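H127A/Y244A mutant of alginate lyase AlyC3 in complex with dimannuronate (Psychromonas sp., PDB 7C8F) is a PL7-family alginate lyase that probably cleaves the polymannuronate of alginate by beta-elimination, here a double mutant holding dimannuronate. Local coordinates at residues B[202-214]-B[217-229]. Sequence-based numbering, arbitrary orientation.
Sequences ATAFDITVGNKQL and DVDGKRLVEHDID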
loop_
_atom_site.group_PDB
_atom_site.type_symbol
_atom_site.label_atom_id
_atom_site.label_comp_id
_atom_site.label_asym_id
_atom_site.label_seq_id
_atom_site.Cartn_x
_atom_site.Cartn_y
_atom_site.Cartn_z
ATOM N N ALA B 202 5.082 -16.725 34.494
ATOM C CA ALA B 202 5.168 -15.767 33.401
ATOM C C ALA B 202 5.914 -16.374 32.223
ATOM O O ALA B 202 6.765 -17.255 32.377
ATOM C CB ALA B 202 5.903 -14.506 33.860
ATOM N N THR B 203 5.577 -15.897 31.028
ATOM C CA THR B 203 6.239 -16.293 29.795
ATOM C C THR B 203 6.783 -15.031 29.138
ATOM O O THR B 203 6.080 -14.015 29.057
ATOM C CB THR B 203 5.242 -16.981 28.860
ATOM O OG1 THR B 203 4.753 -18.180 29.489
ATOM C CG2 THR B 203 5.893 -17.357 27.536
ATOM N N ALA B 204 8.024 -15.101 28.670
ATOM C CA ALA B 204 8.677 -13.958 28.042
ATOM C C ALA B 204 8.392 -13.943 26.547
ATOM O O ALA B 204 8.530 -14.964 25.863
ATOM C CB ALA B 204 10.189 -14.019 28.264
ATOM N N PHE B 205 8.026 -12.771 26.034
ATOM C CA PHE B 205 7.844 -12.558 24.605
ATOM C C PHE B 205 8.673 -11.360 24.171
ATOM O O PHE B 205 8.596 -10.295 24.794
ATOM C CB PHE B 205 6.375 -12.269 24.274
ATOM C CG PHE B 205 5.441 -13.385 24.636
ATOM C CD1 PHE B 205 4.893 -13.447 25.909
ATOM C CD2 PHE B 205 5.107 -14.370 23.710
ATOM C CE1 PHE B 205 4.035 -14.465 26.271
ATOM C CE2 PHE B 205 4.249 -15.399 24.073
ATOM C CZ PHE B 205 3.711 -15.439 25.357
ATOM N N ASP B 206 9.450 -11.521 23.102
ATOM C CA ASP B 206 10.196 -10.416 22.509
ATOM C C ASP B 206 9.822 -10.336 21.041
ATOM O O ASP B 206 10.030 -11.300 20.293
ATOM C CB ASP B 206 11.708 -10.598 22.678
ATOM C CG ASP B 206 12.122 -10.716 24.132
ATOM O OD1 ASP B 206 11.902 -9.749 24.889
ATOM O OD2 ASP B 206 12.674 -11.770 24.515
ATOM N N ILE B 207 9.248 -9.206 20.639
ATOM C CA ILE B 207 8.767 -8.990 19.281
ATOM C C ILE B 207 9.627 -7.908 18.655
ATOM O O ILE B 207 9.664 -6.776 19.155
ATOM C CB ILE B 207 7.294 -8.557 19.266
ATOM C CG1 ILE B 207 6.408 -9.587 19.970
ATOM C CG2 ILE B 207 6.852 -8.285 17.814
ATOM C CD1 ILE B 207 5.009 -9.091 20.246
ATOM N N THR B 208 10.301 -8.231 17.553
ATOM C CA THR B 208 11.095 -7.244 16.829
ATOM C C THR B 208 10.534 -7.075 15.424
ATOM O O THR B 208 10.387 -8.053 14.683
ATOM C CB THR B 208 12.571 -7.639 16.751
ATOM O OG1 THR B 208 13.070 -7.812 18.080
ATOM C CG2 THR B 208 13.388 -6.532 16.053
ATOM N N VAL B 209 10.249 -5.831 15.051
ATOM C CA VAL B 209 9.720 -5.495 13.738
ATOM C C VAL B 209 10.700 -4.548 13.064
ATOM O O VAL B 209 11.144 -3.571 13.672
ATOM C CB VAL B 209 8.334 -4.836 13.864
ATOM C CG1 VAL B 209 7.696 -4.670 12.491
ATOM C CG2 VAL B 209 7.430 -5.650 14.792
ATOM N N GLY B 210 11.003 -4.805 11.811
ATOM C CA GLY B 210 11.950 -3.989 11.069
ATOM C C GLY B 210 12.716 -4.854 10.091
ATOM O O GLY B 210 12.683 -6.082 10.144
ATOM N N ASN B 211 13.377 -4.193 9.142
ATOM C CA ASN B 211 14.157 -4.920 8.129
ATOM C C ASN B 211 13.322 -5.975 7.396
ATOM O O ASN B 211 13.808 -7.048 7.040
ATOM C CB ASN B 211 15.421 -5.539 8.740
ATOM C CG ASN B 211 16.382 -6.067 7.688
ATOM O OD1 ASN B 211 16.544 -5.471 6.625
ATOM N ND2 ASN B 211 17.004 -7.203 7.976
ATOM N N LYS B 212 12.046 -5.664 7.151
ATOM C CA LYS B 212 11.132 -6.571 6.428
ATOM C C LYS B 212 10.917 -7.898 7.153
ATOM O O LYS B 212 10.567 -8.910 6.525
ATOM C CB LYS B 212 11.541 -6.793 4.966
ATOM C CG LYS B 212 11.437 -5.522 4.139
ATOM C CD LYS B 212 11.879 -5.758 2.710
ATOM C CE LYS B 212 11.690 -4.478 1.905
ATOM N NZ LYS B 212 12.051 -4.678 0.460
ATOM N N GLN B 213 11.086 -7.894 8.476
ATOM C CA GLN B 213 10.934 -9.110 9.264
ATOM C C GLN B 213 10.093 -8.854 10.499
ATOM O O GLN B 213 10.155 -7.782 11.115
ATOM C CB GLN B 213 12.282 -9.669 9.755
ATOM C CG GLN B 213 13.188 -10.144 8.648
ATOM C CD GLN B 213 14.414 -10.863 9.187
ATOM O OE1 GLN B 213 15.173 -10.306 9.978
ATOM N NE2 GLN B 213 14.602 -12.107 8.767
ATOM N N LEU B 214 9.328 -9.874 10.862
ATOM C CA LEU B 214 8.651 -9.965 12.142
ATOM C C LEU B 214 9.276 -11.136 12.890
ATOM O O LEU B 214 9.183 -12.287 12.443
ATOM C CB LEU B 214 7.151 -10.195 11.937
ATOM C CG LEU B 214 6.348 -10.528 13.199
ATOM C CD1 LEU B 214 6.362 -9.344 14.137
ATOM C CD2 LEU B 214 4.918 -10.863 12.824
ATOM N N ASP B 217 10.522 -14.100 19.794
ATOM C CA ASP B 217 11.187 -15.031 20.703
ATOM C C ASP B 217 10.277 -15.289 21.896
ATOM O O ASP B 217 9.642 -14.366 22.418
ATOM C CB ASP B 217 12.502 -14.457 21.241
ATOM C CG ASP B 217 13.477 -14.079 20.146
ATOM O OD1 ASP B 217 13.524 -14.768 19.108
ATOM O OD2 ASP B 217 14.203 -13.077 20.326
ATOM N N VAL B 218 10.224 -16.546 22.338
ATOM C CA VAL B 218 9.415 -16.953 23.476
ATOM C C VAL B 218 10.344 -17.636 24.468
ATOM O O VAL B 218 11.035 -18.600 24.115
ATOM C CB VAL B 218 8.265 -17.878 23.049
ATOM C CG1 VAL B 218 7.406 -18.283 24.244
ATOM C CG2 VAL B 218 7.419 -17.192 21.958
ATOM N N ASP B 219 10.387 -17.112 25.690
ATOM C CA ASP B 219 11.317 -17.595 26.707
ATOM C C ASP B 219 12.736 -17.704 26.156
ATOM O O ASP B 219 13.460 -18.669 26.423
ATOM C CB ASP B 219 10.844 -18.908 27.327
ATOM C CG ASP B 219 9.589 -18.741 28.153
ATOM O OD1 ASP B 219 9.407 -17.662 28.765
ATOM O OD2 ASP B 219 8.790 -19.704 28.206
ATOM N N GLY B 220 13.132 -16.706 25.366
ATOM C CA GLY B 220 14.477 -16.621 24.838
ATOM C C GLY B 220 14.736 -17.410 23.572
ATOM O O GLY B 220 15.839 -17.310 23.017
ATOM N N LYS B 221 13.767 -18.180 23.088
ATOM C CA LYS B 221 13.945 -19.024 21.916
ATOM C C LYS B 221 13.242 -18.405 20.711
ATOM O O LYS B 221 12.059 -18.062 20.788
ATOM C CB LYS B 221 13.386 -20.421 22.188
ATOM C CG LYS B 221 13.520 -21.376 21.013
ATOM C CD LYS B 221 13.181 -22.806 21.419
ATOM C CE LYS B 221 13.076 -23.705 20.197
ATOM N NZ LYS B 221 14.256 -23.582 19.302
ATOM N N ARG B 222 13.956 -18.287 19.601
ATOM C CA ARG B 222 13.364 -17.707 18.400
ATOM C C ARG B 222 12.403 -18.712 17.777
ATOM O O ARG B 222 12.801 -19.792 17.321
ATOM C CB ARG B 222 14.438 -17.260 17.413
ATOM C CG ARG B 222 13.920 -16.293 16.338
ATOM C CD ARG B 222 14.972 -15.235 16.013
ATOM N NE ARG B 222 15.177 -14.313 17.127
ATOM C CZ ARG B 222 15.999 -13.268 17.092
ATOM N NH1 ARG B 222 16.121 -12.479 18.153
ATOM N NH2 ARG B 222 16.698 -13.014 15.995
ATOM N N LEU B 223 11.118 -18.369 17.781
ATOM C CA LEU B 223 10.101 -19.233 17.196
ATOM C C LEU B 223 9.532 -18.720 15.888
ATOM O O LEU B 223 9.032 -19.522 15.105
ATOM C CB LEU B 223 8.938 -19.459 18.167
ATOM C CG LEU B 223 9.209 -20.330 19.394
ATOM C CD1 LEU B 223 7.947 -20.505 20.225
ATOM C CD2 LEU B 223 9.747 -21.688 18.956
ATOM N N VAL B 224 9.558 -17.415 15.645
ATOM C CA VAL B 224 8.987 -16.838 14.431
ATOM C C VAL B 224 10.020 -15.915 13.805
ATOM O O VAL B 224 10.551 -15.027 14.483
ATOM C CB VAL B 224 7.699 -16.045 14.733
ATOM C CG1 VAL B 224 7.116 -15.458 13.443
ATOM C CG2 VAL B 224 6.677 -16.927 15.427
ATOM N N GLU B 225 10.275 -16.099 12.512
ATOM C CA GLU B 225 11.112 -15.189 11.720
ATOM C C GLU B 225 10.414 -15.094 10.369
ATOM O O GLU B 225 10.679 -15.881 9.452
ATOM C CB GLU B 225 12.534 -15.712 11.602
ATOM C CG GLU B 225 13.497 -14.745 10.943
ATOM C CD GLU B 225 14.948 -15.150 11.146
ATOM O OE1 GLU B 225 15.219 -15.974 12.048
ATOM O OE2 GLU B 225 15.816 -14.643 10.405
ATOM N N HIS B 226 9.493 -14.141 10.265
ATOM C CA HIS B 226 8.516 -14.101 9.186
ATOM C C HIS B 226 8.790 -12.902 8.283
ATOM O O HIS B 226 8.902 -11.767 8.761
ATOM C CB HIS B 226 7.118 -14.013 9.784
ATOM C CG HIS B 226 6.026 -14.005 8.765
ATOM N ND1 HIS B 226 5.735 -15.104 7.985
ATOM C CD2 HIS B 226 5.169 -13.032 8.379
ATOM C CE1 HIS B 226 4.733 -14.810 7.176
ATOM N NE2 HIS B 226 4.367 -13.561 7.402
ATOM N N ASP B 227 8.906 -13.151 6.979
ATOM C CA ASP B 227 9.132 -12.090 5.995
ATOM C C ASP B 227 7.852 -11.271 5.851
ATOM O O ASP B 227 6.782 -11.828 5.593
ATOM C CB ASP B 227 9.523 -12.748 4.664
ATOM C CG ASP B 227 9.796 -11.752 3.526
ATOM O OD1 ASP B 227 9.491 -10.558 3.642
ATOM O OD2 ASP B 227 10.305 -12.197 2.469
ATOM N N ILE B 228 7.952 -9.944 6.047
ATOM C CA ILE B 228 6.793 -9.059 5.943
ATOM C C ILE B 228 6.983 -8.002 4.857
ATOM O O ILE B 228 6.471 -6.884 4.974
ATOM C CB ILE B 228 6.452 -8.413 7.302
ATOM C CG1 ILE B 228 7.662 -7.675 7.894
ATOM C CG2 ILE B 228 5.960 -9.472 8.276
ATOM C CD1 ILE B 228 7.316 -6.742 9.056
ATOM N N ASP B 229 7.690 -8.340 3.809
ATOM C CA ASP B 229 7.884 -7.427 2.673
ATOM C C ASP B 229 6.522 -6.869 2.197
ATOM O O ASP B 229 6.414 -5.749 1.841
ATOM C CB ASP B 229 8.576 -8.215 1.546
ATOM C CG ASP B 229 9.146 -7.379 0.408
ATOM O OD1 ASP B 229 9.266 -6.220 0.488
ATOM O OD2 ASP B 229 9.525 -8.019 -0.531
HETATM O O HOH W 1 6.870 -19.916 29.958
HETATM O O HOH W 2 11.615 -14.254 24.807
HETATM O O HOH W 3 12.480 -10.315 19.066
HETATM O O HOH W 4 15.118 -13.180 23.412
HETATM O O HOH W 5 12.291 -7.303 -0.679
#
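Lys212 runs alongside Asp229, its chain extended beyond CG, and CD and CE lie beside Asp229 OD1. NZ forms a salt bridge to Asp229 OD1 at 3.2 Å, weak as a hydrogen bond. One water joins NZ to OD2. Asp229 also forms a salt bridge with Arg87 of the second subunit, so this end lies where the two chains meet. The Lys212 carbonyl O accepts a hydrogen bond from Ile228 N at 2.9 Å. Ile228 sets CG1 between its backbone N and carbonyl carbon (chi1 55°), and CG1 presses on the Lys212 carbonyl. Its other branch, CG2, meets Leu214 CB at 3.9 Å. Leu214 and His226 exchange two backbone bonds as an antiparallel hydrogen-bonded pair. Both side chains turn to the face packed on strand 157-163. The segments belong to two successive beta hairpins, with type I' turns at Gly210-Gln213 and Val218-Lys221. They supply three neighbouring strands of one sheet, 221-227 outermost within this chain, in the beta-sandwich (jelly-roll) fold of PL7 lyases. At the other end, Asp206 and Asp217 form a second hydrogen-bonded pair. In one of two modelled conformers, Arg222 holds Asp217 side-on, the carboxylate oxygens in the guanidinium plane. Asp206 OD1 is hydrogen-bonded to Ser98 OG. Ala204 N gives a nearly straight bond (175°) to Asp219 OD1 from above the carboxylate plane. Asp219 N returns one to Ala204 O at 2.8 Å.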